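Local atomic coordinates of fructokinase (Silicibacter sp., PDB entry 3C8U), a protein that probably transfers a phosphate group from ATP to fructose, as a kinase of the P-loop type. Residues E130-A138 with N190-A201; L95-L105 with G116-A127. All blocks are in the same frame, centred on the assembly; numbering follows the deposited sequence.

Overall arrangement
Contact 2 comes first along the chain and closes before contact 1 opens. Their centres lie about 24 Å apart, on opposite sides of the chain's centre, and strand 126-131 of the parallel sheet runs between them: contact 2 includes its first residues, contact 1 its last. In contact 2 strands 101-107 and 112-120 pair as an antiparallel hairpin, packed against the end of helix 85-97, and the second leads into strand 126-131. In contact 1 the loop leaving that strand meets the end of helix 186-195 and the segment heading for edge strand 203-205. The strand order 2-3-1-4-5 and a probable Walker A loop fit a P-loop kinase fold, with contact 1 on the side of that loop.

Contact 1 of 2, residues E130-A138 with N190-A201; sequences EGNYLLFDA and NARAIEAARLPA
A chi1 of -170° in Phe136 sets CG opposite the backbone N and returns the ring toward 190-201 although its CB points away, and CE1 comes to 3.5 Å from Ala193 O at the ring edge. In Tyr133 CG lies anti to the carbonyl carbon (chi1 -53°), which carries CE1 to 3.6 Å from Ile194 CG1; the two side chains cross at about a right angle. Ile194 CD1 also reaches Asn132 CB at 3.8 Å. Beyond the helix the backbones join in a single bridge, Phe136 with Arg198. Leu199 N donates to Leu135 O at 2.8 Å, and Asp137 N to Ala197 O at 2.9 Å with 166° at the hydrogen. Flanking the bridge, Leu135 CD1 meets Ala201 CB at 3.5 Å, while Leu199 CD2 lies 3.6 Å from Asp137 CB. Asp137 OD1 also forms a salt bridge with Arg142. Asn132 OD1 accepts from Lys35 of the probable Walker A loop, and Tyr133 OH bonds Gly78 O. The chemistry is thus divided: apolar contacts and two backbone bonds join the segments, while the amide oxygen of Asn132 is bonded to Lys35 of the probable P-loop, consistent with a place beside the nucleotide site.

Contact 2 of 2, residues L95-L105 with G116-A127; sequences LKHQERVIYPL and GAAEVGPECRVA
Tyr103 O receives two backbone N-H groups, Ala118 N at 3.0 Å and, more weakly, Ala117 N at 3.3 Å. Two successive residues, Ala117 and Ala118, thus stand opposite the single Tyr103, which defines a classic beta bulge. Regular pairing follows: Tyr103 N donates to Ala118 O, and Val101 and Val120 exchange two bonds, Val101 N to Val120 O being 2.9 Å with 163° at the hydrogen. Between these hydrogen-bonded pairs, Ile102 and Glu119 form a non-hydrogen-bonded pair, completing the register of an antiparallel beta hairpin whose short strand segments 101-105 and 117-120 run at 145° between their N-to-C directions. On the face carrying Val101, Tyr103, Ala118 and Val120, a chi1 of 72° lays the Tyr103 ring against the opposite strand, where Ala118 CB sits over one ring face as a CH-pi contact, 3.7 Å from the centroid. Val120 CG2 lies 3.7 Å from Tyr103 CE1 and equally close to Leu95 CD2 of helix 85-97. Leu91 of that helix and Val56 of the parallel sheet also touch Tyr103. Toward the turn, in one of two modelled positions of Arg100, Pro122 CD covers one face of the guanidinium, 3.4 Å from NH2; the pairing of Arg100 with Glu119 there is weak and doubtful. Past them, Arg22 donates to the carbonyls of Leu95, Gln98, Glu99 and Cys124, tying the helix end and the turn to the residue just before strand 23-28.

Contact 1 of 2, residues E130-A138 with N190-A201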
loop_
_atom_site.group_PDB
_atom_site.type_symbol
_atom_site.label_atom_id
_atom_site.label_comp_id
_atom_site.label_asym_id
_atom_site.label_seq_id
_atom_site.Cartn_x
_atom_site.Cartn_y
_atom_site.Cartn_z
ATOM N N GLU A 130 -3.153 -1.428 1.457
ATOM C CA GLU A 130 -1.913 -0.739 1.727
ATOM C C GLU A 130 -1.043 -0.684 0.489
ATOM O O GLU A 130 -0.888 -1.647 -0.240
ATOM C CB GLU A 130 -1.174 -1.316 2.960
ATOM C CG GLU A 130 -0.458 -2.597 2.734
ATOM C CD GLU A 130 0.399 -3.037 3.899
ATOM O OE1 GLU A 130 0.415 -2.355 4.938
ATOM O OE2 GLU A 130 1.022 -4.115 3.782
ATOM N N GLY A 131 -0.517 0.504 0.242
ATOM C CA GLY A 131 0.406 0.727 -0.902
ATOM C C GLY A 131 1.028 2.101 -0.943
ATOM O O GLY A 131 0.736 2.958 -0.140
ATOM N N ASN A 132 1.848 2.331 -1.950
ATOM C CA ASN A 132 2.529 3.609 -2.092
ATOM C C ASN A 132 1.712 4.660 -2.842
ATOM O O ASN A 132 1.966 5.844 -2.708
ATOM C CB ASN A 132 3.890 3.386 -2.763
ATOM C CG ASN A 132 4.804 2.516 -1.922
ATOM O OD1 ASN A 132 4.839 2.649 -0.686
ATOM N ND2 ASN A 132 5.531 1.635 -2.561
ATOM N N TYR A 133 0.759 4.202 -3.660
ATOM C CA TYR A 133 0.058 5.077 -4.621
ATOM C C TYR A 133 -1.446 5.170 -4.431
ATOM O O TYR A 133 -2.181 5.238 -5.413
ATOM C CB TYR A 133 0.372 4.644 -6.069
ATOM C CG TYR A 133 1.865 4.554 -6.306
ATOM C CD1 TYR A 133 2.668 5.687 -6.212
ATOM C CD2 TYR A 133 2.476 3.343 -6.583
ATOM C CE1 TYR A 133 4.041 5.608 -6.397
ATOM C CE2 TYR A 133 3.848 3.261 -6.767
ATOM C CZ TYR A 133 4.621 4.392 -6.675
ATOM O OH TYR A 133 5.990 4.302 -6.859
ATOM N N LEU A 134 -1.882 5.222 -3.165
ATOM C CA LEU A 134 -3.310 5.208 -2.836
ATOM C C LEU A 134 -3.935 6.581 -2.691
ATOM O O LEU A 134 -5.162 6.707 -2.629
ATOM C CB LEU A 134 -3.580 4.357 -1.597
ATOM C CG LEU A 134 -3.082 2.889 -1.684
ATOM C CD1 LEU A 134 -3.675 2.109 -0.489
ATOM C CD2 LEU A 134 -3.385 2.178 -3.038
ATOM N N LEU A 135 -3.064 7.586 -2.671
ATOM C CA LEU A 135 -3.429 9.005 -2.510
ATOM C C LEU A 135 -2.593 9.837 -3.481
ATOM O O LEU A 135 -2.000 10.859 -3.155
ATOM C CB LEU A 135 -3.221 9.469 -1.061
ATOM C CG LEU A 135 -4.249 8.896 -0.061
ATOM C CD1 LEU A 135 -3.988 9.353 1.371
ATOM C CD2 LEU A 135 -5.702 9.198 -0.462
ATOM N N PHE A 136 -2.522 9.305 -4.685
ATOM C CA PHE A 136 -1.559 9.750 -5.704
ATOM C C PHE A 136 -2.222 10.484 -6.870
ATOM O O PHE A 136 -3.060 9.948 -7.608
ATOM C CB PHE A 136 -0.772 8.509 -6.171
ATOM C CG PHE A 136 0.403 8.807 -7.041
ATOM C CD1 PHE A 136 1.494 9.519 -6.556
ATOM C CD2 PHE A 136 0.448 8.314 -8.341
ATOM C CE1 PHE A 136 2.596 9.764 -7.367
ATOM C CE2 PHE A 136 1.547 8.568 -9.172
ATOM C CZ PHE A 136 2.614 9.294 -8.692
ATOM N N ASP A 137 -1.837 11.749 -6.993
ATOM C CA ASP A 137 -2.465 12.679 -7.940
ATOM C C ASP A 137 -1.842 12.543 -9.337
ATOM O O ASP A 137 -1.016 13.338 -9.795
ATOM C CB ASP A 137 -2.403 14.105 -7.398
ATOM C CG ASP A 137 -3.303 15.078 -8.150
ATOM O OD1 ASP A 137 -4.050 14.714 -9.081
ATOM O OD2 ASP A 137 -3.261 16.250 -7.769
ATOM N N ALA A 138 -2.278 11.476 -9.966
ATOM C CA ALA A 138 -1.947 11.145 -11.367
ATOM C C ALA A 138 -3.128 10.462 -12.036
ATOM O O ALA A 138 -3.996 9.901 -11.363
ATOM C CB ALA A 138 -0.749 10.221 -11.435
ATOM N N ASN A 190 10.831 7.582 -6.249
ATOM C CA ASN A 190 9.385 7.252 -6.108
ATOM C C ASN A 190 8.801 7.984 -4.908
ATOM O O ASN A 190 7.706 8.531 -4.943
ATOM C CB ASN A 190 9.177 5.736 -5.974
ATOM C CG ASN A 190 9.508 4.984 -7.272
ATOM O OD1 ASN A 190 9.524 5.565 -8.363
ATOM N ND2 ASN A 190 9.862 3.717 -7.134
ATOM N N ALA A 191 9.586 7.985 -3.836
ATOM C CA ALA A 191 9.179 8.651 -2.584
ATOM C C ALA A 191 8.931 10.112 -2.889
ATOM O O ALA A 191 7.989 10.716 -2.428
ATOM C CB ALA A 191 10.227 8.486 -1.471
ATOM N N ARG A 192 9.780 10.633 -3.758
ATOM C CA ARG A 192 9.759 12.035 -4.136
ATOM C C ARG A 192 8.531 12.330 -5.009
ATOM O O ARG A 192 7.823 13.328 -4.800
ATOM C CB ARG A 192 11.076 12.408 -4.853
ATOM C CG ARG A 192 11.507 13.849 -4.723
ATOM C CD ARG A 192 13.063 14.026 -4.749
ATOM N NE ARG A 192 13.741 13.143 -5.694
ATOM C CZ ARG A 192 14.545 12.140 -5.335
ATOM N NH1 ARG A 192 14.781 11.900 -4.047
ATOM N NH2 ARG A 192 15.118 11.376 -6.262
ATOM N N ALA A 193 8.277 11.453 -5.987
ATOM C CA ALA A 193 7.097 11.590 -6.890
ATOM C C ALA A 193 5.802 11.560 -6.079
ATOM O O ALA A 193 4.816 12.269 -6.357
ATOM C CB ALA A 193 7.076 10.436 -7.963
ATOM N N ILE A 194 5.838 10.725 -5.050
ATOM C CA ILE A 194 4.691 10.571 -4.140
ATOM C C ILE A 194 4.447 11.875 -3.399
ATOM O O ILE A 194 3.328 12.361 -3.345
ATOM C CB ILE A 194 4.898 9.412 -3.132
ATOM C CG1 ILE A 194 4.647 8.081 -3.842
ATOM C CG2 ILE A 194 3.963 9.557 -1.904
ATOM C CD1 ILE A 194 5.348 6.895 -3.182
ATOM N N GLU A 195 5.520 12.464 -2.873
ATOM C CA GLU A 195 5.412 13.695 -2.080
ATOM C C GLU A 195 4.956 14.849 -2.963
ATOM O O GLU A 195 4.334 15.807 -2.500
ATOM C CB GLU A 195 6.754 14.041 -1.406
ATOM C CG GLU A 195 6.816 15.422 -0.748
ATOM C CD GLU A 195 5.918 15.554 0.463
ATOM O OE1 GLU A 195 5.380 14.523 0.929
ATOM O OE2 GLU A 195 5.747 16.695 0.951
ATOM N N ALA A 196 5.265 14.732 -4.242
ATOM C CA ALA A 196 4.983 15.807 -5.206
ATOM C C ALA A 196 3.564 15.747 -5.745
ATOM O O ALA A 196 3.100 16.652 -6.440
ATOM C CB ALA A 196 5.998 15.803 -6.344
ATOM N N ALA A 197 2.857 14.683 -5.382
ATOM C CA ALA A 197 1.529 14.412 -5.946
ATOM C C ALA A 197 0.591 13.844 -4.877
ATOM O O ALA A 197 0.010 12.778 -5.021
ATOM C CB ALA A 197 1.632 13.450 -7.148
ATOM N N ARG A 198 0.480 14.588 -3.789
ATOM C CA ARG A 198 -0.319 14.167 -2.642
ATOM C C ARG A 198 -1.797 14.515 -2.790
ATOM O O ARG A 198 -2.139 15.657 -3.073
ATOM C CB ARG A 198 0.231 14.834 -1.371
ATOM C CG ARG A 198 1.685 14.530 -1.065
ATOM C CD ARG A 198 2.256 15.530 -0.087
ATOM N NE ARG A 198 1.376 15.698 1.061
ATOM C CZ ARG A 198 1.635 15.217 2.266
ATOM N NH1 ARG A 198 2.770 14.566 2.482
ATOM N NH2 ARG A 198 0.767 15.399 3.257
ATOM N N LEU A 199 -2.672 13.521 -2.600
ATOM C CA LEU A 199 -4.095 13.791 -2.453
ATOM C C LEU A 199 -4.421 13.810 -0.947
ATOM O O LEU A 199 -3.736 13.199 -0.143
ATOM C CB LEU A 199 -4.963 12.769 -3.204
ATOM C CG LEU A 199 -4.852 12.798 -4.738
ATOM C CD1 LEU A 199 -5.658 11.623 -5.352
ATOM C CD2 LEU A 199 -5.294 14.154 -5.287
ATOM N N PRO A 200 -5.457 14.539 -0.552
ATOM C CA PRO A 200 -5.719 14.646 0.879
ATOM C C PRO A 200 -6.250 13.366 1.523
ATOM O O PRO A 200 -6.981 12.617 0.918
ATOM C CB PRO A 200 -6.751 15.776 0.955
ATOM C CG PRO A 200 -7.366 15.867 -0.337
ATOM C CD PRO A 200 -6.405 15.323 -1.361
ATOM N N ALA A 201 -5.836 13.137 2.756
ATOM C CA ALA A 201 -6.197 11.925 3.512
ATOM C C ALA A 201 -7.167 12.293 4.595
ATOM O O ALA A 201 -7.172 13.434 5.050
ATOM C CB ALA A 201 -4.946 11.289 4.129
#

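Contact 2 of 2, residues L95-L105 with G116-A127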
loop_
_atom_site.group_PDB
_atom_site.type_symbol
_atom_site.label_atom_id
_atom_site.label_comp_id
_atom_site.label_asym_id
_atom_site.label_seq_id
_atom_site.Cartn_x
_atom_site.Cartn_y
_atom_site.Cartn_z
ATOM N N LEU A 95 -13.739 -6.076 -4.273
ATOM C CA LEU A 95 -13.724 -6.204 -2.804
ATOM C C LEU A 95 -14.971 -5.666 -2.123
ATOM O O LEU A 95 -15.409 -6.166 -1.066
ATOM C CB LEU A 95 -12.488 -5.562 -2.202
ATOM C CG LEU A 95 -11.211 -6.383 -2.322
ATOM C CD1 LEU A 95 -9.989 -5.547 -1.924
ATOM C CD2 LEU A 95 -11.301 -7.707 -1.516
ATOM N N LYS A 96 -15.570 -4.668 -2.752
ATOM C CA LYS A 96 -16.766 -4.028 -2.174
ATOM C C LYS A 96 -17.935 -4.990 -2.137
ATOM O O LYS A 96 -18.587 -5.171 -1.100
ATOM C CB LYS A 96 -17.161 -2.770 -2.953
ATOM C CG LYS A 96 -18.412 -2.070 -2.421
ATOM C CD LYS A 96 -18.809 -0.885 -3.320
ATOM C CE LYS A 96 -19.756 0.100 -2.639
ATOM N NZ LYS A 96 -19.153 0.754 -1.428
ATOM N N HIS A 97 -18.203 -5.654 -3.258
ATOM C CA HIS A 97 -19.423 -6.447 -3.302
ATOM C C HIS A 97 -19.296 -7.918 -3.550
ATOM O O HIS A 97 -20.277 -8.641 -3.409
ATOM C CB HIS A 97 -20.444 -5.822 -4.234
ATOM C CG HIS A 97 -21.256 -4.756 -3.557
ATOM N ND1 HIS A 97 -21.968 -4.997 -2.397
ATOM C CD2 HIS A 97 -21.435 -3.443 -3.843
ATOM C CE1 HIS A 97 -22.568 -3.886 -2.015
ATOM N NE2 HIS A 97 -22.257 -2.926 -2.867
ATOM N N GLN A 98 -18.095 -8.388 -3.841
ATOM C CA GLN A 98 -17.897 -9.849 -3.925
ATOM C C GLN A 98 -17.635 -10.419 -2.546
ATOM O O GLN A 98 -16.956 -9.800 -1.727
ATOM C CB GLN A 98 -16.750 -10.217 -4.870
ATOM C CG GLN A 98 -16.970 -9.727 -6.237
ATOM C CD GLN A 98 -18.231 -10.313 -6.864
ATOM O OE1 GLN A 98 -19.135 -9.580 -7.269
ATOM N NE2 GLN A 98 -18.290 -11.640 -6.949
ATOM N N GLU A 99 -18.151 -11.616 -2.305
ATOM C CA GLU A 99 -18.006 -12.237 -0.985
ATOM C C GLU A 99 -16.578 -12.681 -0.747
ATOM O O GLU A 99 -15.995 -12.496 0.314
ATOM C CB GLU A 99 -18.943 -13.443 -0.846
ATOM C CG GLU A 99 -20.409 -13.047 -0.731
ATOM C CD GLU A 99 -20.680 -12.083 0.416
ATOM O OE1 GLU A 99 -19.737 -11.725 1.161
ATOM O OE2 GLU A 99 -21.857 -11.681 0.578
ATOM N N ARG A 100 -16.046 -13.272 -1.787
ATOM C CA ARG A 100 -14.750 -13.942 -1.739
ATOM C C ARG A 100 -13.921 -13.483 -2.920
ATOM O O ARG A 100 -14.362 -13.544 -4.059
ATOM C CB ARG A 100 -14.976 -15.455 -1.783
ATOM C CG ARG A 100 -13.812 -16.323 -1.330
ATOM C CD ARG A 100 -14.269 -17.781 -1.130
ATOM N NE ARG A 100 -14.307 -18.149 0.280
ATOM C CZ ARG A 100 -15.423 -18.350 0.973
ATOM N NH1 ARG A 100 -16.612 -18.237 0.386
ATOM N NH2 ARG A 100 -15.346 -18.670 2.257
ATOM N N VAL A 101 -12.721 -13.016 -2.631
ATOM C CA VAL A 101 -11.839 -12.489 -3.670
ATOM C C VAL A 101 -10.426 -12.965 -3.521
ATOM O O VAL A 101 -9.753 -12.702 -2.537
ATOM C CB VAL A 101 -11.841 -10.908 -3.735
ATOM C CG1 VAL A 101 -10.979 -10.392 -4.930
ATOM C CG2 VAL A 101 -13.271 -10.333 -3.875
ATOM N N ILE A 102 -9.972 -13.630 -4.572
ATOM C CA ILE A 102 -8.600 -14.099 -4.717
ATOM C C ILE A 102 -7.714 -12.999 -5.290
ATOM O O ILE A 102 -8.110 -12.267 -6.222
ATOM C CB ILE A 102 -8.513 -15.366 -5.616
ATOM C CG1 ILE A 102 -9.370 -16.507 -5.028
ATOM C CG2 ILE A 102 -7.039 -15.802 -5.813
ATOM C CD1 ILE A 102 -8.879 -17.012 -3.706
ATOM N N TYR A 103 -6.496 -12.890 -4.742
ATOM C CA TYR A 103 -5.530 -11.880 -5.223
ATOM C C TYR A 103 -4.071 -12.305 -5.067
ATOM O O TYR A 103 -3.779 -13.256 -4.345
ATOM C CB TYR A 103 -5.835 -10.531 -4.544
ATOM C CG TYR A 103 -5.467 -10.456 -3.075
ATOM C CD1 TYR A 103 -6.347 -10.835 -2.095
ATOM C CD2 TYR A 103 -4.231 -9.960 -2.684
ATOM C CE1 TYR A 103 -5.996 -10.776 -0.745
ATOM C CE2 TYR A 103 -3.873 -9.914 -1.355
ATOM C CZ TYR A 103 -4.754 -10.302 -0.391
ATOM O OH TYR A 103 -4.361 -10.209 0.931
ATOM N N PRO A 104 -3.145 -11.626 -5.771
ATOM C CA PRO A 104 -1.743 -12.015 -5.739
ATOM C C PRO A 104 -0.978 -11.391 -4.614
ATOM O O PRO A 104 -1.383 -10.377 -4.070
ATOM C CB PRO A 104 -1.196 -11.499 -7.064
ATOM C CG PRO A 104 -2.146 -10.387 -7.495
ATOM C CD PRO A 104 -3.431 -10.593 -6.790
ATOM N N LEU A 105 0.108 -12.072 -4.276
ATOM C CA LEU A 105 1.056 -11.640 -3.250
ATOM C C LEU A 105 2.427 -11.517 -3.890
ATOM O O LEU A 105 2.850 -12.396 -4.646
ATOM C CB LEU A 105 1.101 -12.638 -2.071
ATOM C CG LEU A 105 -0.126 -12.677 -1.136
ATOM C CD1 LEU A 105 0.023 -13.721 0.018
ATOM C CD2 LEU A 105 -0.414 -11.274 -0.610
ATOM N N GLY A 116 -2.976 -16.029 -7.120
ATOM C CA GLY A 116 -3.805 -17.029 -6.472
ATOM C C GLY A 116 -3.310 -17.335 -5.077
ATOM O O GLY A 116 -3.572 -18.407 -4.545
ATOM N N ALA A 117 -2.602 -16.374 -4.503
ATOM C CA ALA A 117 -1.822 -16.584 -3.246
ATOM C C ALA A 117 -2.575 -16.205 -1.988
ATOM O O ALA A 117 -2.245 -16.656 -0.889
ATOM C CB ALA A 117 -0.479 -15.810 -3.297
ATOM N N ALA A 118 -3.579 -15.352 -2.150
ATOM C CA ALA A 118 -4.362 -14.872 -0.993
ATOM C C ALA A 118 -5.836 -14.719 -1.312
ATOM O O ALA A 118 -6.240 -14.630 -2.469
ATOM C CB ALA A 118 -3.773 -13.542 -0.458
ATOM N N GLU A 119 -6.643 -14.699 -0.266
ATOM C CA GLU A 119 -8.097 -14.531 -0.399
ATOM C C GLU A 119 -8.686 -13.659 0.700
ATOM O O GLU A 119 -8.398 -13.879 1.849
ATOM C CB GLU A 119 -8.769 -15.897 -0.312
ATOM C CG GLU A 119 -10.239 -15.895 -0.673
ATOM C CD GLU A 119 -10.910 -17.225 -0.392
ATOM O OE1 GLU A 119 -10.988 -17.613 0.779
ATOM O OE2 GLU A 119 -11.375 -17.870 -1.343
ATOM N N VAL A 120 -9.514 -12.690 0.318
ATOM C CA VAL A 120 -10.383 -11.999 1.262
ATOM C C VAL A 120 -11.704 -12.746 1.226
ATOM O O VAL A 120 -12.341 -12.883 0.193
ATOM C CB VAL A 120 -10.625 -10.545 0.873
ATOM C CG1 VAL A 120 -11.450 -9.866 1.912
ATOM C CG2 VAL A 120 -9.267 -9.845 0.666
ATOM N N GLY A 121 -12.095 -13.222 2.399
ATOM C CA GLY A 121 -13.315 -13.999 2.577
ATOM C C GLY A 121 -14.504 -13.227 3.104
ATOM O O GLY A 121 -14.382 -12.096 3.575
ATOM N N PRO A 122 -15.677 -13.876 3.095
ATOM C CA PRO A 122 -16.938 -13.226 3.444
ATOM C C PRO A 122 -17.006 -12.725 4.889
ATOM O O PRO A 122 -17.769 -11.822 5.191
ATOM C CB PRO A 122 -18.009 -14.284 3.142
ATOM C CG PRO A 122 -17.298 -15.496 2.660
ATOM C CD PRO A 122 -15.811 -15.287 2.722
ATOM N N GLU A 123 -16.168 -13.287 5.743
ATOM C CA GLU A 123 -16.106 -12.887 7.169
ATOM C C GLU A 123 -15.412 -11.530 7.364
ATOM O O GLU A 123 -15.578 -10.849 8.375
ATOM C CB GLU A 123 -15.397 -13.944 8.004
ATOM C CG GLU A 123 -13.902 -13.981 7.826
ATOM C CD GLU A 123 -13.413 -14.764 6.622
ATOM O OE1 GLU A 123 -14.229 -15.264 5.781
ATOM O OE2 GLU A 123 -12.177 -14.891 6.535
ATOM N N CYS A 124 -14.635 -11.143 6.366
ATOM C CA CYS A 124 -13.936 -9.851 6.373
ATOM C C CYS A 124 -14.857 -8.713 6.016
ATOM O O CYS A 124 -15.441 -8.652 4.934
ATOM C CB CYS A 124 -12.726 -9.876 5.426
ATOM S SG CYS A 124 -11.874 -8.262 5.270
ATOM N N ARG A 125 -14.936 -7.771 6.943
ATOM C CA ARG A 125 -15.864 -6.635 6.870
ATOM C C ARG A 125 -15.156 -5.374 6.404
ATOM O O ARG A 125 -15.743 -4.497 5.821
ATOM C CB ARG A 125 -16.507 -6.386 8.249
ATOM C CG ARG A 125 -17.513 -7.457 8.641
ATOM C CD ARG A 125 -18.664 -6.890 9.456
ATOM N NE ARG A 125 -19.013 -5.536 9.051
ATOM C CZ ARG A 125 -19.480 -4.628 9.897
ATOM N NH1 ARG A 125 -19.638 -4.959 11.172
ATOM N NH2 ARG A 125 -19.771 -3.400 9.475
ATOM N N VAL A 126 -13.860 -5.323 6.672
ATOM C CA VAL A 126 -13.034 -4.178 6.291
ATOM C C VAL A 126 -11.715 -4.657 5.714
ATOM O O VAL A 126 -11.012 -5.433 6.337
ATOM C CB VAL A 126 -12.738 -3.287 7.504
ATOM C CG1 VAL A 126 -11.780 -2.121 7.130
ATOM C CG2 VAL A 126 -14.075 -2.776 8.102
ATOM N N ALA A 127 -11.418 -4.182 4.512
ATOM C CA ALA A 127 -10.124 -4.406 3.876
ATOM C C ALA A 127 -9.317 -3.127 3.988
ATOM O O ALA A 127 -9.747 -2.041 3.564
ATOM C CB ALA A 127 -10.279 -4.819 2.396
HETATM O O HOH W 1 -19.594 -10.790 3.369
#